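Local coordinates for uric acid degradation bifunctional protein TTL (PDB 2Q37), which catalyses the last two steps of urate degradation, hydrolysing 5-hydroxyisourate and decarboxylating OHCU stereoselectively to (S)-allantoin, the latter step in the N-terminal domain described here, at residues V68-H78 and L159-I169; C34-M43 and T57-V66. All blocks are in the same frame, centred on the assembly; numbering follows the deposited sequence.

Contact 1: residues V68-H78 and L159-I169. With 3AL (1-[(4S)-2,5-dioxoimidazolidin-4-yl]urea), chain B.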
loop_
_atom_site.group_PDB
_atom_site.type_symbol
_atom_site.label_atom_id
_atom_site.label_comp_id
_atom_site.label_asym_id
_atom_site.label_seq_id
_atom_site.Cartn_x
_atom_site.Cartn_y
_atom_site.Cartn_z
ATOM N N VAL A 68 3.168 -3.694 -3.039
ATOM C CA VAL A 68 2.510 -3.377 -1.777
ATOM C C VAL A 68 1.666 -4.529 -1.264
ATOM O O VAL A 68 1.555 -4.753 -0.059
ATOM C CB VAL A 68 1.657 -2.115 -1.942
ATOM C CG1 VAL A 68 0.763 -1.910 -0.739
ATOM C CG2 VAL A 68 2.598 -0.906 -2.137
ATOM N N THR A 69 1.083 -5.271 -2.191
ATOM C CA THR A 69 0.243 -6.417 -1.831
ATOM C C THR A 69 1.063 -7.492 -1.106
ATOM O O THR A 69 0.572 -8.150 -0.188
ATOM C CB THR A 69 -0.402 -7.021 -3.086
ATOM O OG1 THR A 69 -1.363 -6.092 -3.610
ATOM C CG2 THR A 69 -1.090 -8.326 -2.754
ATOM N N ASP A 70 2.313 -7.657 -1.533
ATOM C CA ASP A 70 3.217 -8.616 -0.935
ATOM C C ASP A 70 3.625 -8.132 0.459
ATOM O O ASP A 70 3.763 -8.938 1.379
ATOM C CB ASP A 70 4.448 -8.794 -1.829
ATOM C CG ASP A 70 4.092 -9.342 -3.209
ATOM O OD1 ASP A 70 3.204 -10.242 -3.274
ATOM O OD2 ASP A 70 4.708 -8.878 -4.213
ATOM N N TRP A 71 3.818 -6.819 0.614
ATOM C CA TRP A 71 4.181 -6.266 1.911
ATOM C C TRP A 71 3.069 -6.601 2.903
ATOM O O TRP A 71 3.325 -6.985 4.052
ATOM C CB TRP A 71 4.324 -4.732 1.849
ATOM C CG TRP A 71 5.625 -4.210 1.278
ATOM C CD1 TRP A 71 6.660 -4.954 0.775
ATOM C CD2 TRP A 71 6.012 -2.835 1.133
ATOM N NE1 TRP A 71 7.659 -4.128 0.326
ATOM C CE2 TRP A 71 7.289 -2.824 0.530
ATOM C CE3 TRP A 71 5.406 -1.617 1.454
ATOM C CZ2 TRP A 71 7.974 -1.637 0.236
ATOM C CZ3 TRP A 71 6.083 -0.431 1.168
ATOM C CH2 TRP A 71 7.358 -0.452 0.559
ATOM N N LEU A 72 1.829 -6.439 2.448
ATOM C CA LEU A 72 0.654 -6.690 3.290
ATOM C C LEU A 72 0.520 -8.155 3.697
ATOM O O LEU A 72 0.119 -8.459 4.831
ATOM C CB LEU A 72 -0.617 -6.237 2.578
ATOM C CG LEU A 72 -0.662 -4.743 2.231
ATOM C CD1 LEU A 72 -2.024 -4.422 1.568
ATOM C CD2 LEU A 72 -0.436 -3.888 3.506
ATOM N N GLU A 73 0.860 -9.056 2.780
ATOM C CA GLU A 73 0.776 -10.468 3.080
ATOM C C GLU A 73 1.787 -10.778 4.170
ATOM O O GLU A 73 1.464 -11.459 5.159
ATOM C CB GLU A 73 1.076 -11.320 1.836
ATOM C CG GLU A 73 0.962 -12.824 2.094
ATOM C CD GLU A 73 1.135 -13.681 0.838
ATOM O OE1 GLU A 73 2.105 -13.456 0.068
ATOM O OE2 GLU A 73 0.303 -14.599 0.633
ATOM N N ALA A 74 3.002 -10.259 4.005
ATOM C CA ALA A 74 4.053 -10.513 4.971
ATOM C C ALA A 74 3.771 -9.969 6.367
ATOM O O ALA A 74 4.155 -10.606 7.353
ATOM C CB ALA A 74 5.381 -9.983 4.455
ATOM N N PHE A 75 3.104 -8.813 6.464
ATOM C CA PHE A 75 2.817 -8.223 7.773
ATOM C C PHE A 75 1.843 -9.120 8.529
ATOM O O PHE A 75 2.012 -9.393 9.732
ATOM C CB PHE A 75 2.185 -6.823 7.660
ATOM C CG PHE A 75 2.994 -5.826 6.879
ATOM C CD1 PHE A 75 4.382 -5.928 6.788
ATOM C CD2 PHE A 75 2.360 -4.735 6.273
ATOM C CE1 PHE A 75 5.123 -4.944 6.104
ATOM C CE2 PHE A 75 3.088 -3.759 5.593
ATOM C CZ PHE A 75 4.471 -3.858 5.507
ATOM N N SER A 76 0.817 -9.561 7.811
ATOM C CA SER A 76 -0.216 -10.404 8.382
ATOM C C SER A 76 0.334 -11.695 8.991
ATOM O O SER A 76 -0.256 -12.242 9.918
ATOM C CB SER A 76 -1.250 -10.760 7.311
ATOM O OG SER A 76 -0.704 -11.670 6.366
ATOM N N ALA A 77 1.465 -12.176 8.485
ATOM C CA ALA A 77 2.037 -13.420 8.993
ATOM C C ALA A 77 2.536 -13.350 10.435
ATOM O O ALA A 77 2.868 -14.384 11.038
ATOM C CB ALA A 77 3.167 -13.876 8.090
ATOM N N HIS A 78 2.593 -12.152 10.997
ATOM C CA HIS A 78 3.105 -12.022 12.355
ATOM C C HIS A 78 2.054 -11.912 13.425
ATOM O O HIS A 78 0.918 -11.522 13.175
ATOM C CB HIS A 78 3.979 -10.769 12.516
ATOM C CG HIS A 78 5.156 -10.710 11.599
ATOM N ND1 HIS A 78 6.311 -11.427 11.824
ATOM C CD2 HIS A 78 5.382 -9.962 10.494
ATOM C CE1 HIS A 78 7.205 -11.118 10.900
ATOM N NE2 HIS A 78 6.666 -10.231 10.081
ATOM N N LEU A 159 2.968 2.664 6.174
ATOM C CA LEU A 159 3.244 1.558 5.279
ATOM C C LEU A 159 4.749 1.463 4.977
ATOM O O LEU A 159 5.257 0.373 4.723
ATOM C CB LEU A 159 2.445 1.751 3.993
ATOM C CG LEU A 159 2.263 0.640 2.956
ATOM C CD1 LEU A 159 3.151 0.923 1.805
ATOM C CD2 LEU A 159 2.528 -0.755 3.562
ATOM N N GLU A 160 5.469 2.585 5.011
ATOM C CA GLU A 160 6.902 2.537 4.727
ATOM C C GLU A 160 7.683 2.057 5.929
ATOM O O GLU A 160 8.626 1.285 5.794
ATOM C CB GLU A 160 7.451 3.901 4.337
ATOM C CG GLU A 160 7.303 4.243 2.884
ATOM C CD GLU A 160 8.307 5.304 2.465
ATOM O OE1 GLU A 160 8.460 6.293 3.228
ATOM O OE2 GLU A 160 8.935 5.140 1.384
ATOM N N ILE A 161 7.289 2.554 7.093
ATOM C CA ILE A 161 7.915 2.201 8.346
ATOM C C ILE A 161 7.718 0.699 8.616
ATOM O O ILE A 161 8.656 0.001 8.985
ATOM C CB ILE A 161 7.315 3.052 9.502
ATOM C CG1 ILE A 161 7.658 4.532 9.289
ATOM C CG2 ILE A 161 7.855 2.576 10.848
ATOM C CD1 ILE A 161 6.994 5.481 10.300
ATOM N N ALA A 162 6.505 0.201 8.419
ATOM C CA ALA A 162 6.252 -1.211 8.627
ATOM C C ALA A 162 7.125 -2.039 7.683
ATOM O O ALA A 162 7.648 -3.090 8.082
ATOM C CB ALA A 162 4.784 -1.529 8.392
ATOM N N ALA A 163 7.283 -1.574 6.447
ATOM C CA ALA A 163 8.077 -2.301 5.452
ATOM C C ALA A 163 9.520 -2.426 5.910
ATOM O O ALA A 163 10.169 -3.455 5.711
ATOM C CB ALA A 163 8.020 -1.586 4.072
HETATM N N MSE A 164 10.008 -1.358 6.524
HETATM C CA MSE A 164 11.364 -1.291 7.037
HETATM C C MSE A 164 11.515 -2.164 8.296
HETATM O O MSE A 164 12.492 -2.901 8.441
HETATM C CB MSE A 164 11.697 0.159 7.354
HETATM C CG MSE A 164 13.090 0.371 7.872
HETATM SE SE MSE A 164 13.233 2.177 8.522
HETATM C CE MSE A 164 12.318 3.121 7.049
ATOM N N GLU A 165 10.559 -2.053 9.214
ATOM C CA GLU A 165 10.583 -2.871 10.415
ATOM C C GLU A 165 10.580 -4.367 10.004
ATOM O O GLU A 165 11.321 -5.183 10.556
ATOM C CB GLU A 165 9.366 -2.560 11.274
ATOM C CG GLU A 165 9.450 -1.226 11.955
ATOM C CD GLU A 165 10.718 -1.096 12.761
ATOM O OE1 GLU A 165 10.957 -1.968 13.615
ATOM O OE2 GLU A 165 11.483 -0.126 12.541
ATOM N N GLN A 166 9.753 -4.705 9.017
ATOM C CA GLN A 166 9.644 -6.066 8.509
ATOM C C GLN A 166 10.983 -6.526 7.953
ATOM O O GLN A 166 11.390 -7.666 8.149
ATOM C CB GLN A 166 8.571 -6.103 7.417
ATOM C CG GLN A 166 8.568 -7.297 6.514
ATOM C CD GLN A 166 8.201 -8.570 7.238
ATOM O OE1 GLN A 166 7.239 -8.614 8.009
ATOM N NE2 GLN A 166 8.966 -9.629 6.984
HETATM N N MSE A 167 11.670 -5.633 7.259
HETATM C CA MSE A 167 12.948 -5.990 6.676
HETATM C C MSE A 167 13.969 -6.232 7.767
HETATM O O MSE A 167 14.798 -7.126 7.648
HETATM C CB MSE A 167 13.444 -4.892 5.743
HETATM C CG MSE A 167 14.701 -5.268 4.982
HETATM SE SE MSE A 167 14.461 -6.796 3.786
HETATM C CE MSE A 167 15.690 -8.072 4.647
ATOM N N LYS A 168 13.927 -5.432 8.827
ATOM C CA LYS A 168 14.868 -5.641 9.916
ATOM C C LYS A 168 14.649 -7.033 10.546
ATOM O O LYS A 168 15.605 -7.739 10.846
ATOM C CB LYS A 168 14.719 -4.558 10.991
ATOM C CG LYS A 168 15.162 -3.161 10.557
ATOM C CD LYS A 168 15.286 -2.250 11.770
ATOM C CE LYS A 168 14.476 -0.987 11.609
ATOM N NZ LYS A 168 14.539 -0.134 12.831
ATOM N N ILE A 169 13.389 -7.416 10.729
ATOM C CA ILE A 169 13.035 -8.701 11.316
ATOM C C ILE A 169 13.590 -9.825 10.448
ATOM O O ILE A 169 14.135 -10.814 10.949
ATOM C CB ILE A 169 11.505 -8.871 11.385
ATOM C CG1 ILE A 169 10.923 -7.915 12.424
ATOM C CG2 ILE A 169 11.162 -10.331 11.695
ATOM C CD1 ILE A 169 9.413 -7.780 12.381
HETATM C C4 3AL B . 6.697 -9.129 14.717
HETATM C C5 3AL B . 7.086 -10.501 14.956
HETATM O O5 3AL B . 6.546 -11.569 14.821
HETATM N N7 3AL B . 8.402 -10.541 15.455
HETATM C C8 3AL B . 8.812 -9.219 15.536
HETATM O O8 3AL B . 9.924 -8.897 15.937
HETATM N N9 3AL B . 7.814 -8.345 15.110
HETATM N N3 3AL B . 5.424 -8.814 15.362
HETATM C C2 3AL B . 4.915 -7.440 15.161
HETATM N N1 3AL B . 3.853 -7.194 15.681
HETATM O O2 3AL B . 5.620 -6.590 14.439
#
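Ala-163 points its CB methyl almost straight down onto the six-membered ring of Trp-71, CB 3.5 Å from the ring centroid and only 4° off its normal, a CH-pi contact in the all-helical OHCU decarboxylase domain. Helices 68-76 and 159-169 cross here at 59° in knobs-into-holes fashion: Phe-75 fits among Leu-159, Ala-162, Ala-163 and Gln-166, while Leu-159 enters the hole lined by Val-68, Trp-71, Leu-72 and Phe-75. Small alanines suit the places under broad rings; Ala-162 CB likewise lies over one face of Phe-75, whose edge meets Leu-159 CD2 at 3.7 Å from CE2. The indole NE1 of Trp-71 is satisfied by the carbonyl of Trp-62.

In the loop stands His-78, the proton donor of the decarboxylation. CG lies anti to its own carbonyl carbon (chi1 -58°), swinging the imidazole toward Gln-166. ND1 gives (S)-allantoin O5 a weak bond, whereas NE2 donates to Gln-166 OE1. With an alanine in its place, Gln-166 OE1 would probably lose its donor, and (S)-allantoin O5 the weak bond from ND1. The NE2 to Gln-166 OE1 bond measures 2.7 Å, the oxygen lying nearly in the imidazole plane.

Contact 2: residues C34-M43 and T57-V66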
loop_
_atom_site.group_PDB
_atom_site.type_symbol
_atom_site.label_atom_id
_atom_site.label_comp_id
_atom_site.label_asym_id
_atom_site.label_seq_id
_atom_site.Cartn_x
_atom_site.Cartn_y
_atom_site.Cartn_z
ATOM N N CYS A 34 9.876 -14.428 6.142
ATOM C CA CYS A 34 9.198 -13.286 5.506
ATOM C C CYS A 34 7.862 -13.790 4.949
ATOM O O CYS A 34 7.827 -14.485 3.931
ATOM C CB CYS A 34 10.056 -12.699 4.364
ATOM S SG CYS A 34 9.797 -10.913 3.998
ATOM N N GLY A 35 6.770 -13.441 5.624
ATOM C CA GLY A 35 5.453 -13.882 5.201
ATOM C C GLY A 35 5.051 -13.600 3.763
ATOM O O GLY A 35 3.917 -13.888 3.368
ATOM N N SER A 36 5.966 -13.035 2.976
ATOM C CA SER A 36 5.685 -12.725 1.575
ATOM C C SER A 36 6.005 -13.913 0.670
ATOM O O SER A 36 7.158 -14.354 0.577
ATOM C CB SER A 36 6.494 -11.505 1.119
ATOM O OG SER A 36 6.313 -11.265 -0.268
ATOM N N SER A 37 4.972 -14.424 0.008
ATOM C CA SER A 37 5.115 -15.553 -0.903
ATOM C C SER A 37 6.040 -15.163 -2.049
ATOM O O SER A 37 6.931 -15.927 -2.430
ATOM C CB SER A 37 3.748 -15.950 -1.455
ATOM O OG SER A 37 2.850 -16.282 -0.406
ATOM N N GLU A 38 5.824 -13.961 -2.580
ATOM C CA GLU A 38 6.610 -13.435 -3.689
ATOM C C GLU A 38 8.085 -13.286 -3.323
ATOM O O GLU A 38 8.964 -13.664 -4.093
ATOM C CB GLU A 38 6.040 -12.085 -4.133
ATOM C CG GLU A 38 6.633 -11.571 -5.429
ATOM C CD GLU A 38 6.675 -12.650 -6.505
ATOM O OE1 GLU A 38 5.646 -13.337 -6.713
ATOM O OE2 GLU A 38 7.742 -12.805 -7.140
ATOM N N PHE A 39 8.353 -12.729 -2.146
ATOM C CA PHE A 39 9.725 -12.547 -1.690
ATOM C C PHE A 39 10.396 -13.918 -1.548
ATOM O O PHE A 39 11.548 -14.106 -1.956
ATOM C CB PHE A 39 9.745 -11.786 -0.353
ATOM C CG PHE A 39 11.079 -11.803 0.333
ATOM C CD1 PHE A 39 11.451 -12.885 1.138
ATOM C CD2 PHE A 39 11.990 -10.765 0.142
ATOM C CE1 PHE A 39 12.711 -12.938 1.743
ATOM C CE2 PHE A 39 13.258 -10.806 0.743
ATOM C CZ PHE A 39 13.617 -11.898 1.545
ATOM N N ALA A 40 9.666 -14.870 -0.971
ATOM C CA ALA A 40 10.185 -16.222 -0.787
ATOM C C ALA A 40 10.499 -16.805 -2.160
ATOM O O ALA A 40 11.586 -17.334 -2.383
ATOM C CB ALA A 40 9.154 -17.099 -0.062
ATOM N N LYS A 41 9.541 -16.688 -3.072
ATOM C CA LYS A 41 9.693 -17.194 -4.428
ATOM C C LYS A 41 10.937 -16.633 -5.125
ATOM O O LYS A 41 11.803 -17.384 -5.580
ATOM C CB LYS A 41 8.448 -16.843 -5.248
ATOM C CG LYS A 41 8.422 -17.457 -6.645
ATOM C CD LYS A 41 7.204 -17.001 -7.456
ATOM C CE LYS A 41 5.880 -17.225 -6.709
ATOM N NZ LYS A 41 5.660 -18.636 -6.277
ATOM N N GLN A 42 11.022 -15.310 -5.205
ATOM C CA GLN A 42 12.145 -14.662 -5.865
ATOM C C GLN A 42 13.476 -15.001 -5.227
ATOM O O GLN A 42 14.517 -14.975 -5.879
ATOM C CB GLN A 42 11.945 -13.147 -5.881
ATOM C CG GLN A 42 10.827 -12.699 -6.808
ATOM C CD GLN A 42 10.725 -11.192 -6.917
ATOM O OE1 GLN A 42 11.715 -10.515 -7.190
ATOM N NE2 GLN A 42 9.521 -10.657 -6.708
HETATM N N MSE A 43 13.444 -15.325 -3.946
HETATM C CA MSE A 43 14.671 -15.667 -3.253
HETATM C C MSE A 43 15.026 -17.138 -3.519
HETATM O O MSE A 43 16.203 -17.480 -3.661
HETATM C CB MSE A 43 14.509 -15.413 -1.753
HETATM C CG MSE A 43 15.790 -14.982 -1.031
HETATM SE SE MSE A 43 16.386 -13.152 -1.384
HETATM C CE MSE A 43 17.994 -13.171 -0.298
ATOM N N THR A 57 20.688 -8.773 -1.402
ATOM C CA THR A 57 19.782 -9.203 -2.450
ATOM C C THR A 57 18.358 -9.263 -1.900
ATOM O O THR A 57 17.376 -9.155 -2.643
ATOM C CB THR A 57 20.197 -10.587 -2.968
ATOM O OG1 THR A 57 21.516 -10.493 -3.518
ATOM C CG2 THR A 57 19.226 -11.097 -4.024
ATOM N N ALA A 58 18.253 -9.429 -0.589
ATOM C CA ALA A 58 16.954 -9.515 0.047
ATOM C C ALA A 58 16.361 -8.116 0.119
ATOM O O ALA A 58 15.203 -7.900 -0.228
ATOM C CB ALA A 58 17.093 -10.113 1.438
ATOM N N ARG A 59 17.168 -7.161 0.556
ATOM C CA ARG A 59 16.696 -5.799 0.661
ATOM C C ARG A 59 16.264 -5.212 -0.678
ATOM O O ARG A 59 15.261 -4.505 -0.749
ATOM C CB ARG A 59 17.772 -4.911 1.259
ATOM C CG ARG A 59 18.110 -5.226 2.686
ATOM C CD ARG A 59 19.139 -4.229 3.149
ATOM N NE ARG A 59 19.552 -4.416 4.532
ATOM C CZ ARG A 59 20.802 -4.257 4.950
ATOM N NH1 ARG A 59 21.757 -3.916 4.095
ATOM N NH2 ARG A 59 21.098 -4.427 6.219
ATOM N N ASP A 60 17.010 -5.494 -1.745
ATOM C CA ASP A 60 16.651 -4.928 -3.037
ATOM C C ASP A 60 15.348 -5.519 -3.543
ATOM O O ASP A 60 14.500 -4.803 -4.078
ATOM C CB ASP A 60 17.764 -5.136 -4.066
ATOM C CG ASP A 60 17.550 -4.303 -5.326
ATOM O OD1 ASP A 60 17.918 -3.098 -5.307
ATOM O OD2 ASP A 60 16.996 -4.838 -6.323
ATOM N N ILE A 61 15.179 -6.819 -3.373
ATOM C CA ILE A 61 13.953 -7.456 -3.803
ATOM C C ILE A 61 12.773 -6.911 -2.980
ATOM O O ILE A 61 11.715 -6.570 -3.520
ATOM C CB ILE A 61 14.044 -8.966 -3.609
ATOM C CG1 ILE A 61 15.064 -9.537 -4.590
ATOM C CG2 ILE A 61 12.665 -9.610 -3.777
ATOM C CD1 ILE A 61 15.354 -11.020 -4.377
ATOM N N TRP A 62 12.973 -6.812 -1.674
ATOM C CA TRP A 62 11.934 -6.343 -0.774
ATOM C C TRP A 62 11.516 -4.898 -1.038
ATOM O O TRP A 62 10.326 -4.597 -1.120
ATOM C CB TRP A 62 12.405 -6.506 0.677
ATOM C CG TRP A 62 11.444 -6.001 1.677
ATOM C CD1 TRP A 62 11.554 -4.854 2.411
ATOM C CD2 TRP A 62 10.191 -6.592 2.035
ATOM N NE1 TRP A 62 10.443 -4.694 3.200
ATOM C CE2 TRP A 62 9.589 -5.745 2.988
ATOM C CE3 TRP A 62 9.519 -7.755 1.642
ATOM C CZ2 TRP A 62 8.339 -6.022 3.558
ATOM C CZ3 TRP A 62 8.279 -8.038 2.208
ATOM C CH2 TRP A 62 7.699 -7.170 3.158
ATOM N N PHE A 63 12.495 -4.014 -1.186
ATOM C CA PHE A 63 12.224 -2.605 -1.429
ATOM C C PHE A 63 11.942 -2.201 -2.884
ATOM O O PHE A 63 11.329 -1.163 -3.119
ATOM C CB PHE A 63 13.373 -1.749 -0.891
ATOM C CG PHE A 63 13.420 -1.673 0.603
ATOM C CD1 PHE A 63 12.359 -1.121 1.314
ATOM C CD2 PHE A 63 14.521 -2.175 1.309
ATOM C CE1 PHE A 63 12.387 -1.069 2.713
ATOM C CE2 PHE A 63 14.564 -2.132 2.709
ATOM C CZ PHE A 63 13.494 -1.579 3.417
ATOM N N ASN A 64 12.364 -3.000 -3.857
ATOM C CA ASN A 64 12.129 -2.605 -5.238
ATOM C C ASN A 64 11.436 -3.615 -6.149
ATOM O O ASN A 64 11.095 -3.275 -7.282
ATOM C CB ASN A 64 13.450 -2.197 -5.887
ATOM C CG ASN A 64 14.279 -1.305 -5.003
ATOM O OD1 ASN A 64 13.812 -0.273 -4.531
ATOM N ND2 ASN A 64 15.522 -1.695 -4.770
ATOM N N GLN A 65 11.211 -4.843 -5.685
ATOM C CA GLN A 65 10.570 -5.832 -6.552
ATOM C C GLN A 65 9.196 -6.330 -6.125
ATOM O O GLN A 65 8.295 -6.473 -6.952
ATOM C CB GLN A 65 11.498 -7.029 -6.768
ATOM C CG GLN A 65 12.775 -6.678 -7.495
ATOM C CD GLN A 65 12.538 -5.697 -8.640
ATOM O OE1 GLN A 65 11.718 -5.940 -9.541
ATOM N NE2 GLN A 65 13.258 -4.577 -8.608
ATOM N N VAL A 66 9.022 -6.609 -4.847
ATOM C CA VAL A 66 7.734 -7.074 -4.396
ATOM C C VAL A 66 6.789 -5.867 -4.314
ATOM O O VAL A 66 7.220 -4.753 -3.995
ATOM C CB VAL A 66 7.877 -7.768 -3.035
ATOM C CG1 VAL A 66 8.807 -8.993 -3.183
ATOM C CG2 VAL A 66 8.440 -6.782 -2.006
#
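Phe-39 and Trp-62 cross at about a right angle, with Phe-39 CD2 4.2 Å from Trp-62 CE3, in the packing of two helices running 138° apart, roughly antiparallel, in the OHCU decarboxylase domain. One face of the phenyl ring carries Cys-34 SG, displaced toward the rim, and its edge meets the carbonyl oxygen of Ala-58, 3.6 Å from CE2. At the edge of the indole lies Ser-36 CB, and Cys-34 SG approaches obliquely, 3.7 Å from CZ3, in a sulfur-aromatic contact. A cysteine suits this corner, since its compact, polarisable sulfur can touch both rings. Phe-39 gets there because its CG stands anti to the backbone N (chi1 168°), which carries the ring across to helix 57-64.

Around the rings the packing is aliphatic. Ala-58 is small enough to let Phe-39 CZ approach its CB, and the same methyl receives the CE of the selenomethionine Met-43 at 3.6 Å. The bend of Met-43 at chi2 also brings its selenium beside Ile-61 CD1. Farther along, Val-66 CG1 rests against the start of helix 37-43, near Phe-39 CB and Glu-38 CG.

Gln-42 covers the more exposed flank. Its extended chain slides past Ile-61 in the opposite direction, CD 4.0 Å from Ile-61 CG2, and crosses Gln-65 at about a right angle. Glu-38, bent at chi2, accepts a hydrogen bond from Gln-42 NE2 on the anti lone pair of OE2 at 2.8 Å, a bond that steadies the amide where it crosses the apolar surface. Segment 34-43 falls within the region required for BRI1 binding. Its helix begins at the N-cap Ser-36, a serine whose short hydroxyl can reach forward into the first turn: OG accepts from Phe-39 N at 3.1 Å, with an N-H...O angle of 163°.

How the contacts relate
Both segments of contact 2 precede those of contact 1 in the sequence, yet the centres of the two contacts lie only 11 Å apart within one helical domain. Helices 51-64 and 68-76 are consecutive, and helix 155-178 returns from far along the sequence to meet them. Trp-62 joins the two contacts: its NE1 donates to Ala-163 O, and its ring stacks with Trp-71. Ser-37 OG and Glu-73 OE1 form a probable hydrogen bond, while Cys-34 packs against Gln-166. Part of contact 2, through Cys-34 and Trp-62, thus probably forms a second layer behind His-78, the Cys-34 side chain lying about 11 Å from the bound allantoin. Both contacts also touch the second subunit.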